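Local coordinates for SusD superfamily protein (Bacteroides vulgatus ATCC 8482, PDB 3JQ0) that probably binds glycans or other nutrients at the bacterial outer membrane, like other SusD-type surface lipoproteins, at residues A[20-25]-A[76-81]; A[228-233]-A[316-321]; A[270-275]-A[282-287]; A[415-418]-A[422-425]. One frame throughout, in Å; residues are numbered along the deposited sequence. Where two conformers were deposited one is given.

Along the chain interaction 1 comes first, joining helix 9-25 to helix 75-91 in the helical part of the protein. Interaction 2 then brings helix 229-233 against helix 315-319 and spans 82 intervening residues; the two segments of interaction 3 fall within that span. Interaction 4 follows, between helix 414-417 and the loop before helix 430-441. Interactions 2 and 3 have centres about 21 Å apart and touch, Lys321 CE lying 3.7 Å from Phe284 CE1, so they meet at the hairpin of strands 320-326 and 332-339. Interaction 1 lies on the opposite side of the chain's centre from interactions 2 and 4, its centre about 41 Å from that of interaction 4.

Interaction 1 of 4, residues A[20-25]-A[76-81]; sequences HALLRE and YKIINQ
Leu22 supplies most of the contact from helix 20-25, and Ile78 and Gln81 receive it on helix 76-81. The short helical axes approach to 10.2 Å and run nearly antiparallel, at 167°, with Leu22 and Ile78 at the point where the alpha carbons come nearest. Leu22 CB lies 3.9 Å from Ile78 CG2, its carbonyl O is met by Ile78 CD1 at 3.6 Å, and its CD1 reaches over to Gln81 CG at 4.0 Å. The Ile78 CD1 contact follows from an extended end, with CD1 anti to CA about the CB-CG1 bond (chi2 176°), which carries the methyl past the leucine CB to the backbone of the facing helix. Gln81 bends at its second torsion and offers its aliphatic CB and CG to Leu22. Leu23 is a lesser partner: its N is 4.5 Å from Ile78 CD1, while its side chain packs on Leu114 of helix 97-122, as Ile78 does, and on Phe245. Finally, Glu25 OE1 stands 4.7 Å from Lys77 NZ, an opposite charge too distant for a salt bridge; Lys77 pairs with Asp74 instead. Antiparallel packing of this kind is consistent with the TPR-like helical scaffold of SusD-family proteins. No hydrogen bond crosses between the segments, so apolar packing accounts for this part of the interface, with at most a modest contribution from the Glu25 and Lys77 charges.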
# COMPACT_ATOMS: atom_id res chain seq x y z
N HIS A 20 -7.59 -10.19 12.81
CA HIS A 20 -7.68 -8.93 12.08
C HIS A 20 -6.97 -7.79 12.82
O HIS A 20 -6.31 -6.95 12.20
CB HIS A 20 -9.12 -8.61 11.70
CG HIS A 20 -9.66 -9.47 10.59
ND1 HIS A 20 -10.12 -10.76 10.75
CD2 HIS A 20 -9.83 -9.17 9.27
CE1 HIS A 20 -10.56 -11.19 9.57
NE2 HIS A 20 -10.36 -10.27 8.64
N ALA A 21 -7.04 -7.78 14.14
CA ALA A 21 -6.30 -6.80 14.94
C ALA A 21 -4.81 -7.03 14.84
O ALA A 21 -4.03 -6.06 14.74
CB ALA A 21 -6.78 -6.84 16.42
N LEU A 22 -4.34 -8.28 14.79
CA LEU A 22 -2.93 -8.55 14.55
C LEU A 22 -2.46 -8.04 13.20
O LEU A 22 -1.38 -7.46 13.08
CB LEU A 22 -2.63 -10.03 14.69
CG LEU A 22 -2.73 -10.65 16.10
CD1 LEU A 22 -2.60 -12.18 16.00
CD2 LEU A 22 -1.67 -10.04 17.05
N LEU A 23 -3.29 -8.21 12.19
CA LEU A 23 -2.94 -7.72 10.87
C LEU A 23 -2.85 -6.19 10.90
O LEU A 23 -1.94 -5.61 10.32
CB LEU A 23 -3.99 -8.16 9.87
CG LEU A 23 -3.65 -8.28 8.47
CD1 LEU A 23 -2.58 -9.32 8.33
CD2 LEU A 23 -4.91 -8.76 7.72
N ARG A 24 -3.79 -5.54 11.59
CA ARG A 24 -3.78 -4.11 11.70
C ARG A 24 -2.48 -3.56 12.32
O ARG A 24 -1.93 -2.53 11.90
CB ARG A 24 -4.98 -3.63 12.53
CG ARG A 24 -4.93 -2.17 12.91
CD ARG A 24 -6.22 -1.70 13.51
NE ARG A 24 -6.45 -2.33 14.81
CZ ARG A 24 -7.63 -2.42 15.39
NH1 ARG A 24 -8.72 -1.85 14.90
NH2 ARG A 24 -7.70 -3.05 16.56
N GLU A 25 -1.94 -4.29 13.29
CA GLU A 25 -0.67 -3.85 13.88
C GLU A 25 0.45 -3.80 12.87
O GLU A 25 1.42 -3.05 13.09
CB GLU A 25 -0.24 -4.78 15.01
CG GLU A 25 -1.19 -4.84 16.19
CD GLU A 25 -0.60 -5.62 17.31
OE1 GLU A 25 -0.25 -6.83 17.12
OE2 GLU A 25 -0.38 -5.06 18.40
N TYR A 76 5.40 -13.93 11.68
CA TYR A 76 5.24 -15.34 12.01
C TYR A 76 4.34 -15.59 13.21
O TYR A 76 3.61 -16.58 13.26
CB TYR A 76 6.55 -16.07 12.18
CG TYR A 76 7.14 -16.45 10.84
CD1 TYR A 76 6.69 -17.58 10.18
CD2 TYR A 76 8.08 -15.68 10.21
CE1 TYR A 76 7.20 -17.95 8.92
CE2 TYR A 76 8.59 -16.02 8.94
CZ TYR A 76 8.16 -17.15 8.31
OH TYR A 76 8.69 -17.47 7.10
N LYS A 77 4.32 -14.71 14.18
CA LYS A 77 3.41 -14.99 15.32
C LYS A 77 1.96 -14.74 14.90
O LYS A 77 1.06 -15.32 15.49
CB LYS A 77 3.81 -14.31 16.62
CG LYS A 77 3.68 -12.82 16.62
CD LYS A 77 4.03 -12.34 18.05
CE LYS A 77 4.20 -10.87 18.26
NZ LYS A 77 2.95 -10.17 17.96
N ILE A 78 1.71 -13.91 13.85
CA ILE A 78 0.36 -13.83 13.27
C ILE A 78 -0.00 -15.11 12.55
O ILE A 78 -1.07 -15.67 12.74
CB ILE A 78 0.17 -12.61 12.31
CG1 ILE A 78 0.79 -11.33 12.89
CG2 ILE A 78 -1.26 -12.46 11.90
CD1 ILE A 78 0.73 -10.14 11.96
N ILE A 79 0.92 -15.58 11.73
CA ILE A 79 0.75 -16.82 11.00
C ILE A 79 0.41 -17.97 11.96
O ILE A 79 -0.49 -18.78 11.70
CB ILE A 79 1.99 -17.11 10.10
CG1 ILE A 79 2.04 -16.08 8.95
CG2 ILE A 79 1.96 -18.54 9.54
CD1 ILE A 79 3.39 -16.01 8.24
N ASN A 80 1.12 -18.05 13.08
CA ASN A 80 0.85 -19.07 14.10
C ASN A 80 -0.60 -19.03 14.52
O ASN A 80 -1.29 -20.07 14.58
CB ASN A 80 1.79 -18.84 15.30
CG ASN A 80 1.71 -19.93 16.40
OD1 ASN A 80 0.76 -20.72 16.52
ND2 ASN A 80 2.74 -19.91 17.24
N GLN A 81 -1.11 -17.83 14.85
CA GLN A 81 -2.50 -17.73 15.26
C GLN A 81 -3.48 -18.07 14.13
O GLN A 81 -4.51 -18.69 14.37
CB GLN A 81 -2.79 -16.32 15.84
CG GLN A 81 -1.90 -15.94 17.05
CD GLN A 81 -2.04 -16.85 18.17
OE1 GLN A 81 -3.14 -17.04 18.66
NE2 GLN A 81 -0.91 -17.43 18.64

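Interaction 2 of 4, residues A[228-233]-A[316-321]; sequences SFKDIF and WTTSLK
Lys230 and Thr318 mark the closest backbone approach, their CA atoms 6.1 Å apart, where a short helix, 229-233, whose backbone bonds are few, meets the short helix 315-319. Ser228 sits at the N-cap of the first helix: its OG accepts from Asp231 N at 3.1 Å and donates in return to Asp231 OD2, reaching that oxygen from above the carboxylate plane. In the second segment Leu320 leaves helical geometry and the chain continues as a strand. Thr318 fills the space between the segments. Its CG2, anti to the backbone N (chi1 -68° for OG1), lies 3.7 Å from Phe229 CD2 at the edge of the ring, with Thr318 CB in the ring plane. Ser319 OG also approaches this edge, 3.7 Å from Phe229 CE2, while its hydrogen bond goes to Arg315 O. One face of the Phe229 ring is covered by Phe233, whose CE2 stands over its centre. On the outer side Lys230 bends at chi3 and brings CE to 3.6 Å from Thr318 OG1. Two waters add polar links: one accepts from Lys230 N and lies 2.8 Å from Thr318 OG1, a hydroxyl also bonded to Thr314 O; the other accepts from Lys230 NZ and donates to Thr317 O at 2.9 Å. The result is a water-bridged helix-to-helix packing, with an N-capped short helix set against a helix that passes directly into the antiparallel hairpin of strands 320-326 and 332-339.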
# COMPACT_ATOMS: atom_id res chain seq x y z
N SER A 228 -14.97 12.81 -5.15
CA SER A 228 -13.60 13.32 -5.21
C SER A 228 -12.66 12.27 -4.68
O SER A 228 -13.04 11.39 -3.93
CB SER A 228 -13.42 14.58 -4.37
OG SER A 228 -13.50 14.32 -2.99
N PHE A 229 -11.41 12.39 -5.08
CA PHE A 229 -10.34 11.58 -4.52
C PHE A 229 -10.29 11.69 -2.98
O PHE A 229 -10.13 10.69 -2.29
CB PHE A 229 -9.02 11.97 -5.19
CG PHE A 229 -7.84 11.11 -4.89
CD1 PHE A 229 -7.69 9.86 -5.42
CD2 PHE A 229 -6.78 11.64 -4.17
CE1 PHE A 229 -6.56 9.15 -5.22
CE2 PHE A 229 -5.64 10.90 -3.97
CZ PHE A 229 -5.52 9.67 -4.52
N LYS A 230 -10.41 12.90 -2.46
CA LYS A 230 -10.38 13.10 -1.04
C LYS A 230 -11.45 12.31 -0.29
O LYS A 230 -11.21 11.81 0.82
CB LYS A 230 -10.54 14.58 -0.83
CG LYS A 230 -10.43 14.98 0.53
CD LYS A 230 -10.43 16.54 0.70
CE LYS A 230 -9.24 17.24 -0.02
NZ LYS A 230 -9.08 18.71 0.37
N ASP A 231 -12.64 12.17 -0.87
CA ASP A 231 -13.71 11.45 -0.22
C ASP A 231 -13.42 9.94 -0.07
O ASP A 231 -14.07 9.29 0.72
CB ASP A 231 -15.02 11.69 -0.93
CG ASP A 231 -15.46 13.13 -0.82
OD1 ASP A 231 -15.33 13.78 0.25
OD2 ASP A 231 -15.96 13.67 -1.84
N ILE A 232 -12.50 9.40 -0.86
CA ILE A 232 -12.11 8.01 -0.69
C ILE A 232 -11.60 7.77 0.73
O ILE A 232 -11.88 6.75 1.37
CB ILE A 232 -10.99 7.61 -1.69
CG1 ILE A 232 -11.44 7.77 -3.14
CG2 ILE A 232 -10.52 6.21 -1.43
CD1 ILE A 232 -10.22 7.74 -4.08
N PHE A 233 -10.80 8.72 1.20
CA PHE A 233 -10.00 8.54 2.41
C PHE A 233 -10.56 9.16 3.65
O PHE A 233 -10.00 8.99 4.76
CB PHE A 233 -8.58 9.10 2.18
CG PHE A 233 -7.94 8.61 0.91
CD1 PHE A 233 -7.46 7.29 0.84
CD2 PHE A 233 -7.86 9.40 -0.21
CE1 PHE A 233 -6.90 6.82 -0.32
CE2 PHE A 233 -7.35 8.90 -1.40
CZ PHE A 233 -6.87 7.60 -1.43
N TRP A 316 -3.22 15.64 -6.75
CA TRP A 316 -2.03 16.42 -6.44
C TRP A 316 -2.13 17.10 -5.07
O TRP A 316 -1.34 16.80 -4.16
CB TRP A 316 -1.80 17.44 -7.54
CG TRP A 316 -0.58 18.28 -7.48
CD1 TRP A 316 0.40 18.22 -6.55
CD2 TRP A 316 -0.23 19.30 -8.41
NE1 TRP A 316 1.36 19.17 -6.86
CE2 TRP A 316 1.00 19.83 -8.00
CE3 TRP A 316 -0.81 19.78 -9.57
CZ2 TRP A 316 1.66 20.82 -8.71
CZ3 TRP A 316 -0.15 20.76 -10.27
CH2 TRP A 316 1.06 21.29 -9.85
N THR A 317 -3.10 17.99 -4.92
CA THR A 317 -3.20 18.78 -3.69
C THR A 317 -3.99 18.07 -2.61
O THR A 317 -4.02 18.53 -1.47
CB THR A 317 -3.79 20.13 -4.00
OG1 THR A 317 -5.04 19.96 -4.64
CG2 THR A 317 -2.86 20.95 -4.89
N THR A 318 -4.58 16.92 -2.93
CA THR A 318 -5.14 16.04 -1.89
C THR A 318 -3.99 15.22 -1.27
O THR A 318 -3.96 15.01 -0.04
CB THR A 318 -6.27 15.17 -2.45
OG1 THR A 318 -7.37 16.00 -2.78
CG2 THR A 318 -6.70 14.10 -1.47
N SER A 319 -3.06 14.74 -2.08
CA SER A 319 -1.96 13.91 -1.59
C SER A 319 -0.87 14.67 -0.89
O SER A 319 -0.26 14.17 0.06
CB SER A 319 -1.33 13.13 -2.76
OG SER A 319 -2.27 12.24 -3.37
N LEU A 320 -0.59 15.90 -1.38
CA LEU A 320 0.52 16.73 -0.91
C LEU A 320 0.05 18.13 -0.71
O LEU A 320 -0.78 18.63 -1.48
CB LEU A 320 1.64 16.75 -1.95
CG LEU A 320 2.29 15.44 -2.29
CD1 LEU A 320 3.25 15.56 -3.49
CD2 LEU A 320 2.97 14.80 -1.10
N LYS A 321 0.67 18.83 0.25
CA LYS A 321 0.52 20.28 0.35
C LYS A 321 1.89 20.92 0.29
O LYS A 321 2.81 20.51 0.98
CB LYS A 321 -0.24 20.74 1.60
CG LYS A 321 -0.44 22.27 1.62
CD LYS A 321 -1.48 22.74 2.63
CE LYS A 321 -1.92 24.21 2.44
NZ LYS A 321 -3.37 24.37 2.73
O HOH W 1 -9.71 15.25 -4.14
O HOH W 2 -6.60 19.60 -0.68

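Interaction 3 of 4, residues A[270-275]-A[282-287]; sequences DKMVKI and NSFVGT
Met272, a selenomethionine, lays its CE methyl over one face of the Phe284 ring, 4.0 Å from the centroid and 15° off the ring normal, while Met272 O lies at the ring edge in its plane. This is a CH-pi contact within a Met-aromatic pair; SE itself is oblique, 5.3 Å from the centroid. Bends at chi2 and chi3 (-57° and -68°) curl the chain back so that CE, and not SE, crowns the ring. The loop carrying Phe284 combines an ST turn, in which Ser283 OG accepts from Val285 N, with a type II beta turn from Phe284 to Thr287. It packs against helix 270-275, which contains a wider pi-type turn. Gly286 takes backbone angles at which a side chain would jam against the preceding carbonyl. Further along the seam, Val273 CG1 meets Val285 CG2 at 3.8 Å, and the same Val285 methyl lies 3.5 Å from Val273 O. Beyond the segments Phe284 also packs on Lys321 and Val323, joining the helix to the hairpin of strands 320-326 and 332-339. Replacing Phe284 by alanine would probably leave the Met272 methyl without its aromatic surface and open a gap toward the strand. Two waters complete the seam: one accepts from Phe284 N and lies 2.7 Å from Met272 O, to which it can donate; the other donates to Val273 O and bonds Ser283 OG. In the beta turn, Phe284 O accepts from Thr287 N and also from the side chain, with Thr287 OG1 2.7 Å from Phe284 O.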
# COMPACT_ATOMS: atom_id res chain seq x y z
N ASP A 270 4.57 23.44 15.51
CA ASP A 270 5.29 24.68 15.67
C ASP A 270 5.80 25.23 14.32
O ASP A 270 5.85 26.44 14.12
CB ASP A 270 6.44 24.58 16.68
CG ASP A 270 7.63 23.84 16.16
OD1 ASP A 270 7.48 22.64 15.98
OD2 ASP A 270 8.71 24.47 15.85
N LYS A 271 6.17 24.35 13.40
CA LYS A 271 6.60 24.78 12.07
C LYS A 271 5.41 25.32 11.30
O LYS A 271 5.48 26.38 10.66
CB LYS A 271 7.28 23.64 11.30
CG LYS A 271 8.59 23.17 11.91
CD LYS A 271 9.68 24.22 11.80
CE LYS A 271 11.05 23.69 12.24
NZ LYS A 271 11.00 23.32 13.61
N MSE A 272 4.29 24.62 11.38
CA MSE A 272 3.08 25.07 10.70
C MSE A 272 2.60 26.43 11.20
O MSE A 272 2.11 27.24 10.45
CB MSE A 272 1.96 24.09 10.85
CG MSE A 272 2.19 22.71 10.24
SE MSE A 272 2.61 22.72 8.34
CE MSE A 272 0.91 23.30 7.63
N VAL A 273 2.74 26.67 12.51
CA VAL A 273 2.19 27.87 13.17
C VAL A 273 3.16 29.03 13.07
O VAL A 273 2.71 30.17 12.92
CB VAL A 273 1.82 27.54 14.70
CG1 VAL A 273 1.66 28.83 15.52
CG2 VAL A 273 0.60 26.62 14.75
N LYS A 274 4.46 28.80 13.26
CA LYS A 274 5.43 29.86 13.46
C LYS A 274 6.31 30.12 12.28
O LYS A 274 6.83 31.22 12.13
CB LYS A 274 6.35 29.57 14.67
CG LYS A 274 5.64 29.40 16.02
CD LYS A 274 6.61 29.26 17.23
N ILE A 275 6.54 29.13 11.41
CA ILE A 275 7.66 29.22 10.44
C ILE A 275 7.18 29.26 9.00
O ILE A 275 7.65 30.07 8.23
CB ILE A 275 8.62 28.05 10.63
CG1 ILE A 275 9.18 28.03 12.08
CG2 ILE A 275 9.80 28.08 9.60
CD1 ILE A 275 9.88 29.30 12.52
N ASN A 282 0.97 33.91 3.46
CA ASN A 282 0.15 34.07 4.66
C ASN A 282 0.29 32.87 5.59
O ASN A 282 0.53 31.74 5.20
CB ASN A 282 -1.32 34.28 4.25
CG ASN A 282 -1.48 35.48 3.35
OD1 ASN A 282 -0.80 36.50 3.54
ND2 ASN A 282 -2.33 35.39 2.34
N SER A 283 0.19 33.16 6.87
CA SER A 283 0.32 32.17 7.93
C SER A 283 -0.78 31.13 7.92
O SER A 283 -1.89 31.39 7.46
CB SER A 283 0.34 32.91 9.28
OG SER A 283 0.36 32.02 10.39
N PHE A 284 -0.46 29.95 8.45
CA PHE A 284 -1.45 28.91 8.70
C PHE A 284 -2.18 29.08 10.01
O PHE A 284 -3.11 28.32 10.28
CB PHE A 284 -0.77 27.54 8.62
CG PHE A 284 -0.24 27.20 7.25
CD1 PHE A 284 -1.08 26.93 6.19
CD2 PHE A 284 1.10 27.13 7.02
CE1 PHE A 284 -0.63 26.64 4.95
CE2 PHE A 284 1.60 26.86 5.73
CZ PHE A 284 0.72 26.61 4.70
N VAL A 285 -1.81 30.05 10.84
CA VAL A 285 -2.56 30.33 12.06
C VAL A 285 -4.01 30.61 11.70
O VAL A 285 -4.28 31.33 10.75
CB VAL A 285 -1.94 31.50 12.87
CG1 VAL A 285 -2.87 31.92 14.03
CG2 VAL A 285 -0.58 31.13 13.40
N GLY A 286 -4.92 30.01 12.46
CA GLY A 286 -6.33 30.22 12.25
C GLY A 286 -6.94 29.33 11.21
O GLY A 286 -8.15 29.42 10.94
N THR A 287 -6.14 28.44 10.59
CA THR A 287 -6.59 27.52 9.55
C THR A 287 -6.54 26.09 10.05
O THR A 287 -5.88 25.79 11.02
CB THR A 287 -5.67 27.63 8.28
OG1 THR A 287 -4.48 26.86 8.48
CG2 THR A 287 -5.37 29.06 7.88
O HOH W 3 2.16 29.76 9.62
O HOH W 4 3.14 32.34 11.18

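Interaction 4 of 4, residues A[415-418]-A[422-425]; sequences EFYT and WMKP
Pro425 presses flat against the Tyr417 ring, its CA 3.8 Å from the centroid and 5° off the ring normal, in a CH-pi contact. The proline CD bulges beside the base of the tyrosine, 3.9 Å from Tyr417 CB, and the peptide leading into the proline runs across the rim, bringing Lys424 O within 3.5 Å of Tyr417 CE1. The ring is sandwiched: Phe416 CD2 stands over the centre of the opposite face, 3.4 Å above the plane. Met423, a selenomethionine, fills the notch at the tyrosine edge with CG, 3.9 Å from Tyr417 CE1. Its SE then meets the rim of the neighbouring ring, 4.0 Å from Phe416 CE2 and close to that ring's plane, a Met-aromatic contact made edge-on. With chi1 at 62°, Met423 CG sits between the backbone N and the carbonyl carbon, which turns the chain toward both rings. The contact lies just after helix 414-417, where the chain doubles back past that helix's end toward helix 430-441, within the SusD family region. A water 2.8 Å from both Tyr417 O and Met423 O is placed to donate to either and so link the two backbones. An alanine at Tyr417 is likely to leave Pro425 and Phe416 without the ring between them and to deprive Asp411 of its hydroxyl partner. That hydroxyl is also bonded by Lys436 and Arg440 of helix 430-441.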
# COMPACT_ATOMS: atom_id res chain seq x y z
N GLU A 415 7.18 19.57 -21.86
CA GLU A 415 7.76 20.33 -20.75
C GLU A 415 7.58 19.57 -19.42
O GLU A 415 8.52 19.49 -18.60
CB GLU A 415 7.15 21.74 -20.63
CG GLU A 415 7.78 22.55 -19.52
CD GLU A 415 7.24 23.95 -19.39
OE1 GLU A 415 6.54 24.40 -20.33
OE2 GLU A 415 7.55 24.59 -18.34
N PHE A 416 6.38 19.06 -19.16
CA PHE A 416 6.13 18.41 -17.89
C PHE A 416 7.06 17.18 -17.73
O PHE A 416 7.56 16.90 -16.62
CB PHE A 416 4.67 17.96 -17.83
CG PHE A 416 4.37 17.30 -16.52
CD1 PHE A 416 4.04 18.04 -15.39
CD2 PHE A 416 4.45 15.91 -16.43
CE1 PHE A 416 3.82 17.41 -14.18
CE2 PHE A 416 4.24 15.30 -15.19
CZ PHE A 416 3.90 16.03 -14.09
N TYR A 417 7.23 16.39 -18.79
CA TYR A 417 8.00 15.19 -18.73
C TYR A 417 9.50 15.36 -18.87
O TYR A 417 10.27 14.42 -18.67
CB TYR A 417 7.45 14.10 -19.68
CG TYR A 417 6.05 13.67 -19.21
CD1 TYR A 417 5.88 12.85 -18.08
CD2 TYR A 417 4.91 14.13 -19.84
CE1 TYR A 417 4.64 12.55 -17.62
CE2 TYR A 417 3.64 13.82 -19.35
CZ TYR A 417 3.53 13.04 -18.21
OH TYR A 417 2.27 12.76 -17.67
N THR A 418 9.94 16.55 -19.23
CA THR A 418 11.37 16.90 -19.22
C THR A 418 11.89 16.98 -17.80
O THR A 418 11.24 17.52 -16.90
CB THR A 418 11.59 18.22 -19.98
OG1 THR A 418 11.26 18.00 -21.35
CG2 THR A 418 13.05 18.67 -19.89
N TRP A 422 10.64 10.58 -12.31
CA TRP A 422 9.64 9.72 -11.72
C TRP A 422 8.70 8.99 -12.69
O TRP A 422 8.02 8.07 -12.30
CB TRP A 422 8.79 10.51 -10.70
CG TRP A 422 9.60 10.98 -9.54
CD1 TRP A 422 9.88 10.30 -8.41
CD2 TRP A 422 10.27 12.23 -9.41
NE1 TRP A 422 10.67 11.04 -7.57
CE2 TRP A 422 10.93 12.25 -8.16
CE3 TRP A 422 10.34 13.38 -10.20
CZ2 TRP A 422 11.70 13.32 -7.74
CZ3 TRP A 422 11.07 14.43 -9.78
CH2 TRP A 422 11.74 14.40 -8.55
N MSE A 423 8.60 9.47 -13.93
CA MSE A 423 7.56 8.99 -14.83
C MSE A 423 7.84 9.47 -16.23
O MSE A 423 8.63 10.39 -16.47
CB MSE A 423 6.20 9.50 -14.36
CG MSE A 423 6.09 11.01 -14.36
SE MSE A 423 4.50 11.66 -13.46
CE MSE A 423 5.24 11.41 -11.70
N LYS A 424 7.15 8.82 -17.16
CA LYS A 424 7.33 9.02 -18.61
C LYS A 424 6.02 9.52 -19.23
O LYS A 424 4.93 9.25 -18.68
CB LYS A 424 7.67 7.66 -19.29
CG LYS A 424 8.87 6.90 -18.71
CD LYS A 424 10.22 7.60 -18.99
CE LYS A 424 11.48 6.90 -18.37
NZ LYS A 424 11.52 7.02 -16.83
N PRO A 425 6.11 10.16 -20.40
CA PRO A 425 4.92 10.38 -21.17
C PRO A 425 4.19 9.08 -21.48
O PRO A 425 4.83 8.01 -21.56
CB PRO A 425 5.45 11.03 -22.45
CG PRO A 425 6.82 10.51 -22.55
CD PRO A 425 7.32 10.49 -21.18
O HOH W 5 9.92 11.69 -18.57